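Local coordinates for protein polyphosphate kinase (Porphyromonas gingivalis, PDB 2O8R) that probably catalyses the reversible transfer of the terminal phosphate of ATP to a growing chain of inorganic polyphosphate, using magnesium, at residues P125-Y130 with V193-L198; L189-E194 with Y206-D211. The protein carries 3 engineered substitutions. All coordinates share one frame; numbering follows the deposited sequence.

Overall arrangement
Both interactions lie within the polyphosphate kinase middle domain, with centres about 12 Å apart, and both use strand 192-195, sharing Val193 and Glu194. Interaction 2 pairs this strand with strand 204-208 of the same hairpin and is almost wholly buried: main-chain hydrogen bonds, a salt bridge and an aromatic pair, with 579 Å² of surface buried. Interaction 1 sets the C-terminal end of the strand against helix 125-139 and is only partly buried, with 287 Å² buried. The two meet where Leu195 CD1 packs 4.1 Å from Ser207 OG. Backbone pairing and a buried salt bridge in interaction 2 thus contrast with one side-chain-to-carbonyl bond and CH-pi contacts in interaction 1.

Interaction 1 of 2, residues P125-Y130 with V193-L198; sequences PDHKAY and VELPRL
His127 and Tyr130, two side chains of the helix that starts at Pro125, meet Leu195 and Pro196 where strand 192-195 runs out into a loop. The polar link is a hydrogen bond from His127 NE2 to the carbonyl O of Pro196, 3.2 Å long and bent, with an N-H...O angle of 145°. The acceptor lies in the imidazole plane, and NE2 approaches it nearly along the C=O axis. Over one face of the same ring sits Leu195 CD1 in a CH-pi contact, 3.6 Å from His127 CG, while Leu195 CB comes to 3.6 Å from His127 CD2. The imidazole is therefore held through both its edge and a face.

Tyr130 makes the second CH-pi contact. Its phenol ring receives Pro196 CD over its centre, 3.6 Å from the centroid and 12° off the ring normal. Pro196 CG lies 3.6 Å from Tyr130 CD1, while Leu195 CD2 approaches Tyr130 CD2 obliquely at 3.9 Å.

The closest CA pair, His127 and Leu195, is 6.3 Å apart, the helix and strand directions differ by 138°, and His127 and Tyr130, three residues apart, both bring their rings to the strand end. Further out, Leu131 on the same helix packs against Leu195, Tyr205 and His124 bring their rings to His127, and strand 204-208 bonds through its backbone to Leu195. This is helix-on-sheet packing at the sheet's outer strand, away from the predicted ATP- and magnesium-binding residues and the predicted phosphohistidine.

With NE2 as donor to a carbonyl, that nitrogen must carry a proton. A sulfate ion about 5 Å from the His127 side chain, probably a crystallisation component, might favour a charged ring, whereas the nearby guanidinium of Arg118 would tend to oppose one.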
# COMPACT_ATOMS: atom_id res chain seq x y z
N PRO A 125 -37.00 9.45 6.81
CA PRO A 125 -37.14 9.87 5.41
C PRO A 125 -35.85 10.33 4.79
O PRO A 125 -35.54 9.94 3.67
CB PRO A 125 -38.08 11.06 5.50
CG PRO A 125 -38.92 10.77 6.67
CD PRO A 125 -38.06 10.04 7.65
N ASP A 126 -35.11 11.16 5.51
CA ASP A 126 -33.90 11.76 4.96
C ASP A 126 -32.83 10.70 4.77
O ASP A 126 -32.19 10.64 3.71
CB ASP A 126 -33.42 12.88 5.86
CG ASP A 126 -34.36 14.07 5.86
OD1 ASP A 126 -35.00 14.32 4.81
OD2 ASP A 126 -34.45 14.76 6.90
N HIS A 127 -32.65 9.87 5.79
CA HIS A 127 -31.75 8.73 5.71
C HIS A 127 -32.15 7.77 4.59
O HIS A 127 -31.30 7.35 3.81
CB HIS A 127 -31.65 8.02 7.06
CG HIS A 127 -30.95 8.82 8.11
ND1 HIS A 127 -31.19 8.65 9.45
CD2 HIS A 127 -30.04 9.82 8.00
CE1 HIS A 127 -30.44 9.50 10.14
NE2 HIS A 127 -29.74 10.23 9.28
N LYS A 128 -33.43 7.44 4.51
CA LYS A 128 -33.96 6.65 3.39
C LYS A 128 -33.62 7.26 2.02
O LYS A 128 -33.08 6.58 1.16
CB LYS A 128 -35.47 6.46 3.51
CG LYS A 128 -35.90 5.63 4.71
CD LYS A 128 -37.41 5.44 4.77
CE LYS A 128 -37.93 4.61 3.60
NZ LYS A 128 -39.41 4.47 3.69
N ALA A 129 -33.93 8.54 1.85
CA ALA A 129 -33.64 9.25 0.61
C ALA A 129 -32.16 9.16 0.27
O ALA A 129 -31.79 8.84 -0.86
CB ALA A 129 -34.05 10.69 0.72
N TYR A 130 -31.32 9.40 1.27
CA TYR A 130 -29.88 9.32 1.08
C TYR A 130 -29.44 7.95 0.57
O TYR A 130 -28.79 7.87 -0.47
CB TYR A 130 -29.15 9.65 2.38
CG TYR A 130 -27.67 9.52 2.23
CD1 TYR A 130 -26.94 10.51 1.58
CD2 TYR A 130 -26.99 8.40 2.70
CE1 TYR A 130 -25.58 10.40 1.43
CE2 TYR A 130 -25.62 8.28 2.54
CZ TYR A 130 -24.92 9.29 1.91
OH TYR A 130 -23.55 9.19 1.74
N VAL A 193 -21.22 2.64 6.44
CA VAL A 193 -21.60 3.82 5.67
C VAL A 193 -22.26 4.81 6.61
O VAL A 193 -23.28 4.48 7.23
CB VAL A 193 -22.56 3.43 4.50
CG1 VAL A 193 -22.93 4.64 3.63
CG2 VAL A 193 -21.91 2.38 3.64
N GLU A 194 -21.65 5.99 6.76
CA GLU A 194 -22.19 7.06 7.60
C GLU A 194 -23.37 7.72 6.90
O GLU A 194 -23.35 7.91 5.69
CB GLU A 194 -21.12 8.10 7.91
CG GLU A 194 -21.47 9.08 9.05
CD GLU A 194 -20.52 10.29 9.13
OE1 GLU A 194 -19.78 10.56 8.16
OE2 GLU A 194 -20.54 10.98 10.17
N LEU A 195 -24.41 8.05 7.67
CA LEU A 195 -25.59 8.73 7.15
C LEU A 195 -25.54 10.18 7.58
O LEU A 195 -25.13 10.47 8.71
CB LEU A 195 -26.86 8.07 7.67
CG LEU A 195 -27.06 6.58 7.37
CD1 LEU A 195 -28.50 6.19 7.57
CD2 LEU A 195 -26.66 6.27 5.96
N PRO A 196 -25.95 11.11 6.70
CA PRO A 196 -25.83 12.55 7.00
C PRO A 196 -26.54 13.00 8.29
O PRO A 196 -27.53 12.41 8.72
CB PRO A 196 -26.40 13.23 5.76
CG PRO A 196 -26.23 12.20 4.66
CD PRO A 196 -26.53 10.90 5.36
N ARG A 197 -26.02 14.06 8.88
CA ARG A 197 -26.31 14.36 10.27
C ARG A 197 -26.39 15.86 10.47
O ARG A 197 -25.77 16.62 9.74
CB ARG A 197 -25.15 13.82 11.10
CG ARG A 197 -25.46 13.57 12.51
CD ARG A 197 -24.22 13.70 13.34
NE ARG A 197 -24.60 13.93 14.72
CZ ARG A 197 -24.15 14.94 15.45
NH1 ARG A 197 -23.27 15.79 14.92
NH2 ARG A 197 -24.56 15.09 16.70
N LEU A 198 -27.13 16.28 11.49
CA LEU A 198 -27.24 17.68 11.87
C LEU A 198 -26.74 17.78 13.28
O LEU A 198 -26.98 16.85 14.06
CB LEU A 198 -28.71 18.07 11.92
CG LEU A 198 -29.61 17.98 10.71
CD1 LEU A 198 -31.03 18.09 11.24
CD2 LEU A 198 -29.29 19.08 9.70

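Interaction 2 of 2, residues L189-E194 with Y206-D211; sequences LPRFVE and YSFLED
Val193 and Ser207 form the hydrogen-bonded pair of this antiparallel contact: Val193 N donates to Ser207 O at 2.8 Å, and Ser207 N returns to Val193 O at 2.9 Å. The axes of strands 192-194 and 206-208 come within 4.4 Å of each other, their N-to-C directions at 147°. Phe192 with Phe208 and Glu194 with Tyr206 are the flanking non-hydrogen-bonded pairs. One further backbone bond, Leu209 N to Arg191 O, lies beyond the last bridge, just after the N-cap residue Phe208 and at the start of helix 209-214.

On the face bearing the aromatic residues, Phe192 directs its edge at the face of Phe208, in a T-shaped pair with ring planes at 62°. Phe192 CE1 stands 3.6 Å above the Phe208 plane, offset toward the rim. Alongside, the extended Glu194 chain lies beside the Tyr206 ring, with Glu194 CG 3.7 Å from Tyr206 CE1.

These two strands form a beta hairpin within a three-stranded mixed sheet, in which strand 115-118 lies parallel to 204-208 on its other side; its Leu117 touches Phe192, Tyr206 and Phe208.

On the face of Val193 and Ser207, Leu209 fills in from the helix start. It reaches Leu189 CB through CD2, at 3.6 Å, and Val193 CG2 through CD1; Phe134 and Ile139 of helix 125-139 pack nearby, and Phe410 of the second subunit packs on Leu189 and Pro190.

Arg191 grips Glu210 side-on. Arg191 NE bonds to Glu210 OE1 at 2.9 Å and Arg191 NH2 to Glu210 OE2 at 2.6 Å, both on syn sides, although guanidinium and carboxylate planes are 40° apart. A bend at chi2 places Arg191 CD close to Glu210 OE1. Asp305 forms a second salt bridge, with NH1, and Val301 O takes a hydrogen bond from NH2.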
# COMPACT_ATOMS: atom_id res chain seq x y z
N LEU A 189 -16.02 0.13 -1.46
CA LEU A 189 -16.80 0.94 -0.53
C LEU A 189 -16.48 0.54 0.91
O LEU A 189 -15.94 -0.54 1.15
CB LEU A 189 -18.29 0.74 -0.80
CG LEU A 189 -18.91 1.41 -2.03
CD1 LEU A 189 -20.41 1.32 -1.91
CD2 LEU A 189 -18.48 2.86 -2.11
N PRO A 190 -16.80 1.40 1.88
CA PRO A 190 -16.56 0.97 3.25
C PRO A 190 -17.63 -0.00 3.74
O PRO A 190 -18.76 0.01 3.24
CB PRO A 190 -16.65 2.28 4.03
CG PRO A 190 -17.58 3.10 3.26
CD PRO A 190 -17.37 2.75 1.82
N ARG A 191 -17.26 -0.84 4.70
CA ARG A 191 -18.19 -1.79 5.32
C ARG A 191 -19.27 -1.00 6.02
O ARG A 191 -20.45 -1.37 5.97
CB ARG A 191 -17.46 -2.67 6.33
CG ARG A 191 -18.31 -3.76 6.95
CD ARG A 191 -18.85 -4.75 5.92
NE ARG A 191 -19.84 -5.66 6.50
CZ ARG A 191 -19.54 -6.79 7.14
NH1 ARG A 191 -18.28 -7.18 7.29
NH2 ARG A 191 -20.50 -7.54 7.62
N PHE A 192 -18.86 0.10 6.65
CA PHE A 192 -19.77 0.97 7.39
C PHE A 192 -19.96 2.30 6.68
O PHE A 192 -18.99 2.97 6.33
CB PHE A 192 -19.27 1.15 8.81
CG PHE A 192 -19.08 -0.14 9.53
CD1 PHE A 192 -20.18 -0.89 9.94
CD2 PHE A 192 -17.80 -0.64 9.76
CE1 PHE A 192 -20.01 -2.10 10.59
CE2 PHE A 192 -17.63 -1.84 10.40
CZ PHE A 192 -18.73 -2.58 10.82
N VAL A 193 -21.22 2.64 6.44
CA VAL A 193 -21.60 3.82 5.67
C VAL A 193 -22.26 4.81 6.61
O VAL A 193 -23.28 4.48 7.23
CB VAL A 193 -22.56 3.43 4.50
CG1 VAL A 193 -22.93 4.64 3.63
CG2 VAL A 193 -21.91 2.38 3.64
N GLU A 194 -21.65 5.99 6.76
CA GLU A 194 -22.19 7.06 7.60
C GLU A 194 -23.37 7.72 6.90
O GLU A 194 -23.35 7.91 5.69
CB GLU A 194 -21.12 8.10 7.91
CG GLU A 194 -21.47 9.08 9.05
CD GLU A 194 -20.52 10.29 9.13
OE1 GLU A 194 -19.78 10.56 8.16
OE2 GLU A 194 -20.54 10.98 10.17
N TYR A 206 -24.62 4.88 11.43
CA TYR A 206 -23.88 4.01 10.54
C TYR A 206 -24.71 2.84 10.08
O TYR A 206 -25.60 2.36 10.78
CB TYR A 206 -22.59 3.53 11.20
CG TYR A 206 -21.68 4.65 11.57
CD1 TYR A 206 -20.88 5.26 10.61
CD2 TYR A 206 -21.62 5.12 12.88
CE1 TYR A 206 -20.03 6.30 10.94
CE2 TYR A 206 -20.77 6.17 13.23
CZ TYR A 206 -19.98 6.75 12.25
OH TYR A 206 -19.14 7.79 12.56
N SER A 207 -24.41 2.37 8.88
CA SER A 207 -25.09 1.22 8.32
C SER A 207 -24.07 0.28 7.75
O SER A 207 -23.06 0.74 7.20
CB SER A 207 -26.00 1.67 7.19
OG SER A 207 -27.11 2.36 7.69
N PHE A 208 -24.33 -1.02 7.88
CA PHE A 208 -23.58 -2.05 7.14
C PHE A 208 -23.89 -1.88 5.66
O PHE A 208 -25.04 -1.65 5.27
CB PHE A 208 -24.01 -3.46 7.55
CG PHE A 208 -23.59 -3.85 8.95
CD1 PHE A 208 -22.46 -4.64 9.15
CD2 PHE A 208 -24.33 -3.47 10.06
CE1 PHE A 208 -22.08 -5.02 10.43
CE2 PHE A 208 -23.96 -3.86 11.33
CZ PHE A 208 -22.83 -4.63 11.52
N LEU A 209 -22.86 -2.01 4.84
CA LEU A 209 -23.05 -2.00 3.40
C LEU A 209 -24.08 -3.04 2.97
O LEU A 209 -24.98 -2.72 2.18
CB LEU A 209 -21.72 -2.25 2.71
CG LEU A 209 -21.58 -1.90 1.23
CD1 LEU A 209 -22.21 -0.55 0.94
CD2 LEU A 209 -20.10 -1.92 0.84
N GLU A 210 -23.97 -4.26 3.49
CA GLU A 210 -24.85 -5.36 3.05
C GLU A 210 -26.30 -5.13 3.43
O GLU A 210 -27.20 -5.64 2.76
CB GLU A 210 -24.37 -6.74 3.54
CG GLU A 210 -24.48 -6.99 5.04
CD GLU A 210 -23.23 -6.59 5.82
OE1 GLU A 210 -22.53 -5.64 5.40
OE2 GLU A 210 -22.95 -7.23 6.86
N ASP A 211 -26.53 -4.36 4.49
CA ASP A 211 -27.89 -3.98 4.87
C ASP A 211 -28.52 -3.08 3.79
O ASP A 211 -29.63 -3.33 3.34
CB ASP A 211 -27.89 -3.31 6.24
CG ASP A 211 -27.89 -4.31 7.39
OD1 ASP A 211 -28.10 -5.52 7.15
OD2 ASP A 211 -27.70 -3.89 8.54